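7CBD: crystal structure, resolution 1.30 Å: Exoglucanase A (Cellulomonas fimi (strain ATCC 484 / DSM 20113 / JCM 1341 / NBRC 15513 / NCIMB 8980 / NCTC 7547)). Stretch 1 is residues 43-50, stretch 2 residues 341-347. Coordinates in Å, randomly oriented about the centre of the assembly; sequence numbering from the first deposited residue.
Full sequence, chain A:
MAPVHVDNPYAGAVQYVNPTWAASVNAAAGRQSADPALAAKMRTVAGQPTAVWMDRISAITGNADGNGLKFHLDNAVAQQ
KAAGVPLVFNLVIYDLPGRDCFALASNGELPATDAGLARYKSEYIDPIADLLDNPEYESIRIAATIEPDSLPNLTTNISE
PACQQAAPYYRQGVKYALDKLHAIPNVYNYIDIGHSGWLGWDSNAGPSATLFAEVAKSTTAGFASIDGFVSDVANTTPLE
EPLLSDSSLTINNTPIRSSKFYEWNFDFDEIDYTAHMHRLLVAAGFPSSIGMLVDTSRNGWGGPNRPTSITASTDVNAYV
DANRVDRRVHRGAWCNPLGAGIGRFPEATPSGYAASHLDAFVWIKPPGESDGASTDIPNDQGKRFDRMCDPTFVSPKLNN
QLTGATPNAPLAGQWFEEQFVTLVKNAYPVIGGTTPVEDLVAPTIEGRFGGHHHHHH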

ATOM      1  N   ARG A  43      -6.120  12.482 -16.645  1.00  7.23           N
ATOM      2  CA  ARG A  43      -6.622  11.482 -17.583  1.00  8.05           C
ATOM      3  C   ARG A  43      -5.623  10.345 -17.780  1.00  7.67           C
ATOM      4  O   ARG A  43      -6.017   9.182 -17.895  1.00  9.15           O
ATOM      5  CB  ARG A  43      -7.006  12.137 -18.908  1.00  8.55           C
ATOM      6  CG  ARG A  43      -8.216  13.060 -18.780  1.00 10.03           C
ATOM      7  CD  ARG A  43      -8.786  13.468 -20.127  1.00 11.23           C
ATOM      8  NE  ARG A  43      -7.841  14.245 -20.927  1.00 11.96           N
ATOM      9  CZ  ARG A  43      -7.787  15.577 -20.951  1.00 12.49           C
ATOM     10  NH1 ARG A  43      -8.610  16.306 -20.202  1.00 13.97           N
ATOM     11  NH2 ARG A  43      -6.898  16.183 -21.726  1.00 12.44           N
ATOM     12  N   THR A  44      -4.323  10.656 -17.800  1.00  7.26           N
ATOM     13  CA  THR A  44      -3.317   9.597 -17.880  1.00  7.84           C
ATOM     14  C   THR A  44      -3.378   8.685 -16.662  1.00  7.29           C
ATOM     15  O   THR A  44      -3.294   7.458 -16.787  1.00  8.92           O
ATOM     16  CB  THR A  44      -1.924  10.210 -18.008  1.00  8.86           C
ATOM     17  OG1 THR A  44      -1.882  11.021 -19.182  1.00  9.50           O
ATOM     18  CG2 THR A  44      -0.855   9.119 -18.099  1.00 10.01           C
ATOM     19  N   VAL A  45      -3.535   9.267 -15.474  1.00  6.77           N
ATOM     20  CA  VAL A  45      -3.609   8.472 -14.250  1.00  7.23           C
ATOM     21  C   VAL A  45      -4.770   7.484 -14.311  1.00  7.38           C
ATOM     22  O   VAL A  45      -4.657   6.345 -13.835  1.00  7.69           O
ATOM     23  CB  VAL A  45      -3.701   9.412 -13.035  1.00  7.37           C
ATOM     24  CG1 VAL A  45      -4.020   8.645 -11.755  1.00  7.08           C
ATOM     25  CG2 VAL A  45      -2.408  10.196 -12.876  1.00  8.04           C
ATOM     26  N   ALA A  46      -5.894   7.898 -14.906  1.00  7.81           N
ATOM     27  CA  ALA A  46      -7.098   7.067 -14.964  1.00  8.20           C
ATOM     28  C   ALA A  46      -6.896   5.760 -15.724  1.00  8.09           C
ATOM     29  O   ALA A  46      -7.688   4.824 -15.550  1.00  9.63           O
ATOM     30  CB  ALA A  46      -8.248   7.855 -15.597  1.00  8.99           C
ATOM     31  N   GLY A  47      -5.865   5.668 -16.559  1.00  7.27           N
ATOM     32  CA  GLY A  47      -5.605   4.443 -17.280  1.00  7.18           C
ATOM     33  C   GLY A  47      -4.762   3.432 -16.541  1.00  6.97           C
ATOM     34  O   GLY A  47      -4.503   2.352 -17.079  1.00  7.93           O
ATOM     35  N   GLN A  48      -4.331   3.737 -15.318  1.00  7.22           N
ATOM     36  CA  GLN A  48      -3.399   2.874 -14.601  1.00  7.06           C
ATOM     37  C   GLN A  48      -4.126   1.870 -13.709  1.00  6.32           C
ATOM     38  O   GLN A  48      -5.234   2.135 -13.239  1.00  6.44           O
ATOM     39  CB  GLN A  48      -2.465   3.727 -13.751  1.00  8.16           C
ATOM     40  CG  GLN A  48      -1.560   4.587 -14.617  1.00  9.31           C
ATOM     41  CD  GLN A  48      -0.719   3.731 -15.541  1.00 10.63           C
ATOM     42  OE1 GLN A  48       0.007   2.861 -15.075  1.00 12.10           O
ATOM     43  NE2 GLN A  48      -0.844   3.943 -16.854  1.00 12.65           N
ATOM     44  N   PRO A  49      -3.504   0.710 -13.474  1.00  6.28           N
ATOM     45  CA  PRO A  49      -4.135  -0.348 -12.669  1.00  6.27           C
ATOM     46  C   PRO A  49      -3.967  -0.101 -11.173  1.00  6.36           C
ATOM     47  O   PRO A  49      -2.868   0.200 -10.699  1.00  7.08           O
ATOM     48  CB  PRO A  49      -3.374  -1.610 -13.097  1.00  6.65           C
ATOM     49  CG  PRO A  49      -2.010  -1.105 -13.420  1.00  6.92           C
ATOM     50  CD  PRO A  49      -2.214   0.271 -14.040  1.00  7.13           C
ATOM     51  N   THR A  50      -5.061  -0.271 -10.428  1.00  5.93           N
ATOM     52  CA  THR A  50      -5.082  -0.132  -8.977  1.00  5.41           C
ATOM     53  C   THR A  50      -5.776  -1.343  -8.366  1.00  5.82           C
ATOM     54  O   THR A  50      -6.590  -2.011  -9.010  1.00  6.98           O
ATOM     55  CB  THR A  50      -5.843   1.135  -8.546  1.00  6.17           C
ATOM     56  OG1 THR A  50      -7.156   1.129  -9.125  1.00  6.33           O
ATOM     57  CG2 THR A  50      -5.108   2.393  -8.975  1.00  6.93           C
ATOM     58  N   GLY A 341       3.170  12.800  -3.460  1.00  6.94           N
ATOM     59  CA  GLY A 341       2.914  12.722  -4.882  1.00  6.43           C
ATOM     60  C   GLY A 341       2.901  11.283  -5.365  1.00  5.74           C
ATOM     61  O   GLY A 341       3.464  10.385  -4.741  1.00  5.95           O
ATOM     62  N   ILE A 342       2.237  11.082  -6.506  1.00  5.77           N
ATOM     63  CA  ILE A 342       2.202   9.773  -7.149  1.00  5.54           C
ATOM     64  C   ILE A 342       3.617   9.336  -7.513  1.00  5.32           C
ATOM     65  O   ILE A 342       4.466  10.159  -7.879  1.00  6.67           O
ATOM     66  CB  ILE A 342       1.274   9.844  -8.375  1.00  6.32           C
ATOM     67  CG1 ILE A 342      -0.183   9.953  -7.916  1.00  6.96           C
ATOM     68  CG2 ILE A 342       1.462   8.659  -9.300  1.00  7.50           C
ATOM     69  CD1 ILE A 342      -1.173  10.268  -9.024  1.00  8.51           C
ATOM     70  N   GLY A 343       3.882   8.041  -7.397  1.00  5.82           N
ATOM     71  CA  GLY A 343       5.177   7.468  -7.727  1.00  6.11           C
ATOM     72  C   GLY A 343       5.210   6.789  -9.082  1.00  6.19           C
ATOM     73  O   GLY A 343       4.451   7.132  -9.999  1.00  6.58           O
ATOM     74  N   ARG A 344       6.104   5.811  -9.214  1.00  5.70           N
ATOM     75  CA  ARG A 344       6.259   5.088 -10.470  1.00  6.18           C
ATOM     76  C   ARG A 344       4.959   4.401 -10.870  1.00  5.96           C
ATOM     77  O   ARG A 344       4.253   3.825 -10.037  1.00  6.48           O
ATOM     78  CB  ARG A 344       7.355   4.033 -10.315  1.00  7.69           C
ATOM     79  CG  ARG A 344       8.762   4.600 -10.275  1.00  9.85           C
ATOM     80  CD  ARG A 344       9.314   4.783 -11.675  1.00 12.49           C
ATOM     81  NE  ARG A 344       9.491   3.514 -12.381  1.00 13.63           N
ATOM     82  CZ  ARG A 344      10.602   2.777 -12.344  1.00 15.99           C
ATOM     83  NH1 ARG A 344      11.648   3.173 -11.629  1.00 18.33           N
ATOM     84  NH2 ARG A 344      10.672   1.640 -13.033  1.00 16.20           N
ATOM     85  N   PHE A 345       4.651   4.447 -12.160  1.00  6.63           N
ATOM     86  CA  PHE A 345       3.486   3.738 -12.652  1.00  6.60           C
ATOM     87  C   PHE A 345       3.680   2.231 -12.470  1.00  5.59           C
ATOM     88  O   PHE A 345       4.811   1.727 -12.494  1.00  6.57           O
ATOM     89  CB  PHE A 345       3.267   4.050 -14.131  1.00  7.25           C
ATOM     90  CG  PHE A 345       2.566   5.365 -14.390  1.00  7.75           C
ATOM     91  CD1 PHE A 345       2.497   6.358 -13.416  1.00  8.18           C
ATOM     92  CD2 PHE A 345       1.979   5.604 -15.623  1.00  9.61           C
ATOM     93  CE1 PHE A 345       1.842   7.567 -13.675  1.00  8.71           C
ATOM     94  CE2 PHE A 345       1.329   6.793 -15.879  1.00 10.26           C
ATOM     95  CZ  PHE A 345       1.260   7.777 -14.912  1.00 10.19           C
ATOM     96  N   PRO A 346       2.596   1.487 -12.280  1.00  5.97           N
ATOM     97  CA  PRO A 346       2.714   0.029 -12.169  1.00  6.70           C
ATOM     98  C   PRO A 346       3.486  -0.575 -13.337  1.00  7.29           C
ATOM     99  O   PRO A 346       3.358  -0.144 -14.484  1.00  8.13           O
ATOM    100  CB  PRO A 346       1.255  -0.433 -12.153  1.00  6.95           C
ATOM    101  CG  PRO A 346       0.537   0.734 -11.485  1.00  7.29           C
ATOM    102  CD  PRO A 346       1.215   1.955 -12.049  1.00  7.21           C
ATOM    103  N   GLU A 347       4.295  -1.590 -13.031  1.00  7.82           N
ATOM    104  CA  GLU A 347       5.235  -2.111 -14.015  1.00  7.84           C
ATOM    105  C   GLU A 347       5.718  -3.480 -13.567  1.00  7.83           C
ATOM    106  O   GLU A 347       6.135  -3.648 -12.418  1.00  8.34           O
ATOM    107  CB  GLU A 347       6.427  -1.159 -14.146  1.00 10.50           C
ATOM    108  CG  GLU A 347       7.472  -1.593 -15.156  1.00 11.92           C
ATOM    109  CD  GLU A 347       8.698  -0.700 -15.143  1.00 15.48           C
ATOM    110  OE1 GLU A 347       8.680   0.330 -14.437  1.00 16.75           O
ATOM    111  OE2 GLU A 347       9.681  -1.027 -15.832  1.00 17.35           O
TER
HETATM  112  O   HOH W   1       0.967   0.515 -15.970  1.00 23.50           O

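The contact between these two stretches of Exoglucanase A, almost 300 residues apart in sequence, is a small apolar packing of side chains, with no direct hydrogen bond across it and a single water joining its polar atoms. It illustrates how a helical segment and the turn that overlaps it can be fastened to a distant extended segment chiefly by shape, with 321 Å² of surface buried, summed over both sides.

Backbone hydrogen bonds run through the first part of stretch 1. A type I turn runs from Val 45 to Gln 48, with Gln 48 N donating to Val 45 O at 3.0 Å; at its last residue, Gln 48, the CA-to-CB bond points toward the other stretch.

Gln 48 is central to the packing. With chi1 and chi2 both m, its side chain folds so that CG sits over one face of the Phe 345 ring, 4.0 Å from the centroid and 20° off the ring normal, a CH-pi contact. The amide continues across the ring margin, with Gln 48 CD 3.3 Å from Phe 345 CD2, and Gln 48 OE1 reaches to 3.4 Å from Pro 346 CD. A glutamine suits this position because its CG methylene can lie on an aromatic ring while its amide oxygen remains available to solvent. Here a water donates to both Gln 48 OE1 (2.7 Å from the water oxygen) and Pro 346 O (2.9 Å), supplying the polar link that the direct contacts lack.

Phe 345 leaves its backbone sideways, but the end of its side chain comes nearer to the first stretch. Besides offering a face to Gln 48, it meets Thr 44 at its edge, where Thr 44 CG2 lies 3.9 Å from Phe 345 CE2. Threonine serves well here: the methyl packs against the ring, while OG1 is hydrogen-bonded elsewhere in the structure.

Two aliphatic pairs complete the contact. Buried Val 45 and Ile 342 touch through their methyl groups, Val 45 CG2 to Ile 342 CD1 at 4.0 Å, the isoleucine extending CD1 with chi2 near t. The prolines form the other pair, with Pro 49 CG 3.6 Å from Pro 346 CB and Pro 49 O 3.5 Å from Pro 346 CG; the rings pack closely where the CA atoms of Pro 49 and Pro 346 are 6.9 Å apart. The CA-to-CB bond of Glu 347 points away, and its OE1 forms a salt bridge with Arg 344 NH2 at 2.8 Å.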